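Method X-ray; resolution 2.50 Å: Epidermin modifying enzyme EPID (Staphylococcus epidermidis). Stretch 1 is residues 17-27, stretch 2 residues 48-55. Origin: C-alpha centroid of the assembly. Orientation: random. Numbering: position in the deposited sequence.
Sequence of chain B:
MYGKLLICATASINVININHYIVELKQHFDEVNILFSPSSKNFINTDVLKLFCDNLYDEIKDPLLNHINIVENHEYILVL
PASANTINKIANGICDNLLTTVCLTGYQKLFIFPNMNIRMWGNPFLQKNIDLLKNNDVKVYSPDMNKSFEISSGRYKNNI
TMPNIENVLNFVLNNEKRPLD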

ATOM      1  N   ASN B  17      27.764 -17.059   0.916  1.00 37.37           N
ATOM      2  CA  ASN B  17      29.184 -16.993   0.578  1.00 39.30           C
ATOM      3  C   ASN B  17      29.426 -17.151  -0.925  1.00 38.55           C
ATOM      4  O   ASN B  17      30.567 -17.307  -1.357  1.00 37.83           O
ATOM      5  N   ILE B  18      28.358 -17.100  -1.713  1.00 37.24           N
ATOM      6  CA  ILE B  18      28.470 -17.265  -3.156  1.00 37.22           C
ATOM      7  C   ILE B  18      29.376 -16.224  -3.825  1.00 37.39           C
ATOM      8  O   ILE B  18      29.985 -16.500  -4.853  1.00 36.29           O
ATOM      9  N   ASN B  19      29.471 -15.037  -3.240  1.00 38.69           N
ATOM     10  CA  ASN B  19      30.302 -13.988  -3.806  1.00 41.27           C
ATOM     11  C   ASN B  19      31.759 -14.420  -3.922  1.00 42.70           C
ATOM     12  O   ASN B  19      32.455 -14.017  -4.851  1.00 43.17           O
ATOM     13  N   HIS B  20      32.220 -15.246  -2.986  1.00 44.16           N
ATOM     14  CA  HIS B  20      33.598 -15.725  -3.007  1.00 45.97           C
ATOM     15  C   HIS B  20      33.883 -16.569  -4.244  1.00 46.45           C
ATOM     16  O   HIS B  20      34.948 -16.462  -4.847  1.00 47.46           O
ATOM     17  N   TYR B  21      32.932 -17.419  -4.616  1.00 45.88           N
ATOM     18  CA  TYR B  21      33.110 -18.263  -5.784  1.00 45.39           C
ATOM     19  C   TYR B  21      33.160 -17.425  -7.052  1.00 46.26           C
ATOM     20  O   TYR B  21      33.948 -17.703  -7.955  1.00 46.62           O
ATOM     21  N   ILE B  22      32.320 -16.398  -7.110  1.00 46.58           N
ATOM     22  CA  ILE B  22      32.245 -15.538  -8.281  1.00 47.04           C
ATOM     23  C   ILE B  22      33.577 -14.909  -8.652  1.00 47.94           C
ATOM     24  O   ILE B  22      34.089 -15.118  -9.754  1.00 46.67           O
ATOM     25  N   VAL B  23      34.138 -14.137  -7.731  1.00 49.97           N
ATOM     26  CA  VAL B  23      35.408 -13.471  -7.986  1.00 51.63           C
ATOM     27  C   VAL B  23      36.501 -14.472  -8.373  1.00 52.09           C
ATOM     28  O   VAL B  23      37.343 -14.196  -9.231  1.00 51.43           O
ATOM     29  N   GLU B  24      36.469 -15.642  -7.745  1.00 53.03           N
ATOM     30  CA  GLU B  24      37.446 -16.687  -8.016  1.00 53.29           C
ATOM     31  C   GLU B  24      37.275 -17.247  -9.432  1.00 52.27           C
ATOM     32  O   GLU B  24      38.240 -17.362 -10.188  1.00 51.82           O
ATOM     33  N   LEU B  25      36.038 -17.589  -9.782  1.00 51.25           N
ATOM     34  CA  LEU B  25      35.720 -18.141 -11.094  1.00 50.01           C
ATOM     35  C   LEU B  25      35.876 -17.133 -12.230  1.00 50.18           C
ATOM     36  O   LEU B  25      36.060 -17.522 -13.382  1.00 48.72           O
ATOM     37  N   LYS B  26      35.800 -15.844 -11.909  1.00 50.71           N
ATOM     38  CA  LYS B  26      35.938 -14.801 -12.923  1.00 51.45           C
ATOM     39  C   LYS B  26      37.307 -14.846 -13.582  1.00 52.58           C
ATOM     40  O   LYS B  26      37.523 -14.234 -14.632  1.00 51.85           O
ATOM     41  N   GLN B  27      38.230 -15.570 -12.961  1.00 53.10           N
ATOM     42  CA  GLN B  27      39.580 -15.676 -13.481  1.00 53.93           C
ATOM     43  C   GLN B  27      39.778 -16.813 -14.470  1.00 53.09           C
ATOM     44  O   GLN B  27      40.783 -16.849 -15.173  1.00 54.06           O
ATOM     45  N   VAL B  48      23.512  -7.151  -4.732  1.00 38.42           N
ATOM     46  CA  VAL B  48      24.926  -6.958  -4.425  1.00 38.19           C
ATOM     47  C   VAL B  48      25.808  -7.750  -5.375  1.00 38.28           C
ATOM     48  O   VAL B  48      26.909  -7.317  -5.715  1.00 37.94           O
ATOM     49  N   LEU B  49      25.326  -8.910  -5.804  1.00 38.54           N
ATOM     50  CA  LEU B  49      26.085  -9.736  -6.724  1.00 39.41           C
ATOM     51  C   LEU B  49      26.351  -9.036  -8.056  1.00 39.50           C
ATOM     52  O   LEU B  49      27.228  -9.455  -8.810  1.00 37.83           O
ATOM     53  N   LYS B  50      25.603  -7.973  -8.348  1.00 40.08           N
ATOM     54  CA  LYS B  50      25.816  -7.229  -9.591  1.00 42.20           C
ATOM     55  C   LYS B  50      27.211  -6.617  -9.574  1.00 41.44           C
ATOM     56  O   LYS B  50      27.767  -6.292 -10.620  1.00 40.65           O
ATOM     57  N   LEU B  51      27.768  -6.462  -8.378  1.00 40.64           N
ATOM     58  CA  LEU B  51      29.094  -5.879  -8.222  1.00 41.28           C
ATOM     59  C   LEU B  51      30.233  -6.854  -8.513  1.00 40.77           C
ATOM     60  O   LEU B  51      31.373  -6.443  -8.693  1.00 41.11           O
ATOM     61  N   PHE B  52      29.926  -8.145  -8.560  1.00 41.36           N
ATOM     62  CA  PHE B  52      30.949  -9.147  -8.824  1.00 40.58           C
ATOM     63  C   PHE B  52      30.699  -9.906 -10.114  1.00 39.74           C
ATOM     64  O   PHE B  52      31.636 -10.291 -10.795  1.00 39.44           O
ATOM     65  N   CYS B  53      29.431 -10.115 -10.445  1.00 40.36           N
ATOM     66  CA  CYS B  53      29.051 -10.835 -11.654  1.00 40.81           C
ATOM     67  C   CYS B  53      28.940  -9.944 -12.879  1.00 39.87           C
ATOM     68  O   CYS B  53      28.723  -8.737 -12.771  1.00 39.53           O
ATOM     69  N   ASP B  54      29.089 -10.554 -14.048  1.00 38.71           N
ATOM     70  CA  ASP B  54      28.975  -9.827 -15.299  1.00 38.19           C
ATOM     71  C   ASP B  54      27.501  -9.502 -15.528  1.00 37.71           C
ATOM     72  O   ASP B  54      27.159  -8.408 -15.974  1.00 37.82           O
ATOM     73  N   ASN B  55      26.632 -10.456 -15.213  1.00 36.17           N
ATOM     74  CA  ASN B  55      25.198 -10.263 -15.371  1.00 35.61           C
ATOM     75  C   ASN B  55      24.395 -11.022 -14.326  1.00 36.07           C
ATOM     76  O   ASN B  55      24.742 -12.142 -13.946  1.00 35.96           O
TER

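The contact between these two stretches of EPID is a small, mostly apolar packing of one helical face against a 3-10 segment and the loop that follows it, closed at one end by a lysine-aspartate salt bridge. It illustrates a general principle: where a helix lies against an irregular partner, residues spaced three or four apart carry the contact, and a charged pair at the margin can sit beside the apolar contacts.

On the helical side the spacing is plain. Asn-19, Ile-22 and Lys-26 direct their CA-to-CB bonds toward the other stretch, with Ile-18 set sideways, whereas His-20 points away and Tyr-21, Glu-24 and Leu-25 are out of reach. Lys-26 N donates to Ile-22 O at 2.8 Å, and the lysine follows the isoleucine by four residues.

Ile-22 is the hub. With chi1 m and chi2 t its side chain is extended, and both of its branches approach Cys-53. CD1 of Ile-22 lies 3.3 Å from CD1 of Leu-49 and 3.2 Å from SG of Cys-53, both close approaches for apolar groups. CG2 of Ile-22 is 3.6 Å from SG of Cys-53, 3.7 Å from CB of Phe-52 and 3.6 Å from the carbonyl O of Phe-52.

Leu-49 shows that the direction of the first bond need not settle where a side chain ends. Its CA-to-CB bond runs sideways, yet with both chi1 and chi2 in m the end of the chain comes nearer to the helix. There CD1 of Leu-49 serves three residues, for besides Ile-22 it lies 4.0 Å from CG2 of Ile-18, whose chi1 is t, and 4.1 Å from CB of Asn-19. That asparagine, with chi1 p, thus contributes its aliphatic CB to the contact.

The backbone of the second stretch turns tightly here. Leu-49 O accepts from both Phe-52 N, at 3.0 Å, and Cys-53 N, at 2.8 Å, and in this compact turn Leu-49, Phe-52 and Cys-53 all touch Ile-22. Phe-52 points toward the helix with chi1 m and has the largest area covered by the opposing stretch; Cys-53, also m, is set sideways.

At the far end Lys-26 changes the chemistry. Its chi1 is m and its chi2, at -119°, lies between wells, and the aliphatic chain passes over the loop with CD of Lys-26 3.5 Å from O of Phe-52. The ammonium then reaches Asp-54, whose chi1 is m and whose carboxylate comes nearer than its sideways CB would suggest. Lys-26 NZ donates to Asp-54 OD1 at 2.8 Å and, through a weak bond, to Asp-54 OD2 at 2.9 Å; OD2 is also hydrogen-bonded elsewhere in the structure. Lys-26 thus touches the loop twice, with its aliphatic chain against a backbone carbonyl and its ammonium in the salt bridge with Asp-54.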

ATOM      1  CB  ASN B  17      29.956 -18.086   1.323  1.00 39.89           C
ATOM      2  CG  ASN B  17      30.006 -17.852   2.821  1.00 42.70           C
ATOM      3  OD1 ASN B  17      30.038 -18.807   3.604  1.00 44.31           O
ATOM      4  ND2 ASN B  17      30.025 -16.581   3.231  1.00 42.39           N
ATOM      5  CB  ILE B  18      27.060 -17.251  -3.839  1.00 35.46           C
ATOM      6  CG1 ILE B  18      27.166 -17.801  -5.260  1.00 34.40           C
ATOM      7  CG2 ILE B  18      26.489 -15.842  -3.872  1.00 32.85           C
ATOM      8  CD1 ILE B  18      27.631 -19.244  -5.331  1.00 32.02           C
ATOM      9  CB  ASN B  19      30.200 -12.709  -2.965  1.00 43.52           C
ATOM     10  CG  ASN B  19      30.557 -12.933  -1.503  1.00 45.53           C
ATOM     11  OD1 ASN B  19      29.832 -13.611  -0.767  1.00 46.28           O
ATOM     12  ND2 ASN B  19      31.685 -12.365  -1.076  1.00 45.21           N
ATOM     13  CB  HIS B  20      33.902 -16.555  -1.760  1.00 47.38           C
ATOM     14  CG  HIS B  20      33.890 -15.766  -0.491  1.00 50.40           C
ATOM     15  ND1 HIS B  20      34.620 -14.610  -0.327  1.00 51.95           N
ATOM     16  CD2 HIS B  20      33.250 -15.978   0.683  1.00 51.86           C
ATOM     17  CE1 HIS B  20      34.431 -14.143   0.893  1.00 52.71           C
ATOM     18  NE2 HIS B  20      33.604 -14.955   1.527  1.00 52.90           N
ATOM     19  CB  TYR B  21      31.970 -19.280  -5.901  1.00 44.21           C
ATOM     20  CG  TYR B  21      32.022 -20.400  -4.893  1.00 43.13           C
ATOM     21  CD1 TYR B  21      31.506 -20.239  -3.610  1.00 43.38           C
ATOM     22  CD2 TYR B  21      32.602 -21.621  -5.219  1.00 44.32           C
ATOM     23  CE1 TYR B  21      31.565 -21.272  -2.677  1.00 43.00           C
ATOM     24  CE2 TYR B  21      32.669 -22.661  -4.293  1.00 44.23           C
ATOM     25  CZ  TYR B  21      32.147 -22.478  -3.025  1.00 43.80           C
ATOM     26  OH  TYR B  21      32.206 -23.506  -2.110  1.00 44.96           O
ATOM     27  CB  ILE B  22      31.206 -14.427  -8.074  1.00 46.36           C
ATOM     28  CG1 ILE B  22      29.829 -15.057  -7.864  1.00 46.80           C
ATOM     29  CG2 ILE B  22      31.193 -13.495  -9.273  1.00 45.39           C
ATOM     30  CD1 ILE B  22      28.737 -14.064  -7.506  1.00 48.47           C
ATOM     31  CB  VAL B  23      35.854 -12.652  -6.751  1.00 51.98           C
ATOM     32  CG1 VAL B  23      35.834 -13.530  -5.512  1.00 52.61           C
ATOM     33  CG2 VAL B  23      37.243 -12.063  -6.987  1.00 51.11           C
ATOM     34  CB  GLU B  24      37.287 -17.813  -6.993  1.00 55.63           C
ATOM     35  CG  GLU B  24      38.482 -18.739  -6.912  1.00 59.44           C
ATOM     36  CD  GLU B  24      39.611 -18.163  -6.085  1.00 60.52           C
ATOM     37  OE1 GLU B  24      40.715 -18.747  -6.101  1.00 61.17           O
ATOM     38  OE2 GLU B  24      39.391 -17.136  -5.412  1.00 61.49           O
ATOM     39  CB  LEU B  25      34.293 -18.693 -11.097  1.00 48.21           C
ATOM     40  CG  LEU B  25      34.037 -19.903 -10.197  1.00 48.00           C
ATOM     41  CD1 LEU B  25      32.549 -20.204 -10.135  1.00 47.91           C
ATOM     42  CD2 LEU B  25      34.805 -21.099 -10.730  1.00 48.29           C
ATOM     43  CB  LYS B  26      35.738 -13.418 -12.307  1.00 51.47           C
ATOM     44  CG  LYS B  26      34.291 -13.017 -12.114  1.00 51.29           C
ATOM     45  CD  LYS B  26      33.956 -11.764 -12.907  1.00 49.93           C
ATOM     46  CE  LYS B  26      34.223 -11.951 -14.384  1.00 50.12           C
ATOM     47  NZ  LYS B  26      33.971 -10.697 -15.147  1.00 49.42           N
ATOM     48  CB  GLN B  27      40.562 -15.838 -12.328  1.00 57.17           C
ATOM     49  CG  GLN B  27      40.507 -14.712 -11.318  1.00 59.73           C
ATOM     50  CD  GLN B  27      41.528 -14.888 -10.213  1.00 62.08           C
ATOM     51  OE1 GLN B  27      41.530 -15.900  -9.505  1.00 63.02           O
ATOM     52  NE2 GLN B  27      42.407 -13.901 -10.056  1.00 63.61           N
ATOM     53  CB  VAL B  48      25.249  -7.382  -2.979  1.00 38.45           C
ATOM     54  CG1 VAL B  48      26.745  -7.473  -2.768  1.00 38.07           C
ATOM     55  CG2 VAL B  48      24.673  -6.367  -2.020  1.00 41.27           C
ATOM     56  CB  LEU B  49      25.377 -11.077  -6.958  1.00 41.59           C
ATOM     57  CG  LEU B  49      25.505 -12.125  -5.844  1.00 41.34           C
ATOM     58  CD1 LEU B  49      26.957 -12.245  -5.440  1.00 44.57           C
ATOM     59  CD2 LEU B  49      24.685 -11.728  -4.640  1.00 43.61           C
ATOM     60  CB  LYS B  50      24.793  -6.098  -9.746  1.00 43.89           C
ATOM     61  CG  LYS B  50      23.429  -6.511 -10.250  1.00 47.36           C
ATOM     62  CD  LYS B  50      22.512  -5.297 -10.293  1.00 50.46           C
ATOM     63  CE  LYS B  50      21.122  -5.639 -10.808  1.00 52.13           C
ATOM     64  NZ  LYS B  50      20.244  -4.426 -10.817  1.00 54.52           N
ATOM     65  CB  LEU B  51      29.251  -5.323  -6.803  1.00 41.37           C
ATOM     66  CG  LEU B  51      28.244  -4.233  -6.429  1.00 42.39           C
ATOM     67  CD1 LEU B  51      28.332  -3.953  -4.946  1.00 43.41           C
ATOM     68  CD2 LEU B  51      28.506  -2.978  -7.242  1.00 41.71           C
ATOM     69  CB  PHE B  52      31.035 -10.145  -7.669  1.00 42.27           C
ATOM     70  CG  PHE B  52      31.179  -9.508  -6.319  1.00 43.37           C
ATOM     71  CD1 PHE B  52      30.060  -9.041  -5.631  1.00 44.60           C
ATOM     72  CD2 PHE B  52      32.430  -9.359  -5.741  1.00 45.02           C
ATOM     73  CE1 PHE B  52      30.188  -8.434  -4.381  1.00 44.42           C
ATOM     74  CE2 PHE B  52      32.571  -8.751  -4.490  1.00 46.70           C
ATOM     75  CZ  PHE B  52      31.446  -8.288  -3.812  1.00 45.25           C
ATOM     76  CB  CYS B  53      27.711 -11.555 -11.446  1.00 41.62           C
ATOM     77  SG  CYS B  53      27.840 -13.061 -10.441  1.00 45.35           S
ATOM     78  CB  ASP B  54      29.526 -10.677 -16.446  1.00 38.68           C
ATOM     79  CG  ASP B  54      31.031 -10.867 -16.357  1.00 39.67           C
ATOM     80  OD1 ASP B  54      31.774  -9.932 -16.718  1.00 39.77           O
ATOM     81  OD2 ASP B  54      31.473 -11.944 -15.915  1.00 40.59           O
ATOM     82  CB  ASN B  55      24.721 -10.723 -16.749  1.00 34.28           C
ATOM     83  CG  ASN B  55      25.451 -10.052 -17.875  1.00 34.32           C
ATOM     84  OD1 ASN B  55      26.523 -10.494 -18.280  1.00 36.96           O
ATOM     85  ND2 ASN B  55      24.879  -8.972 -18.392  1.00 33.22           N
TER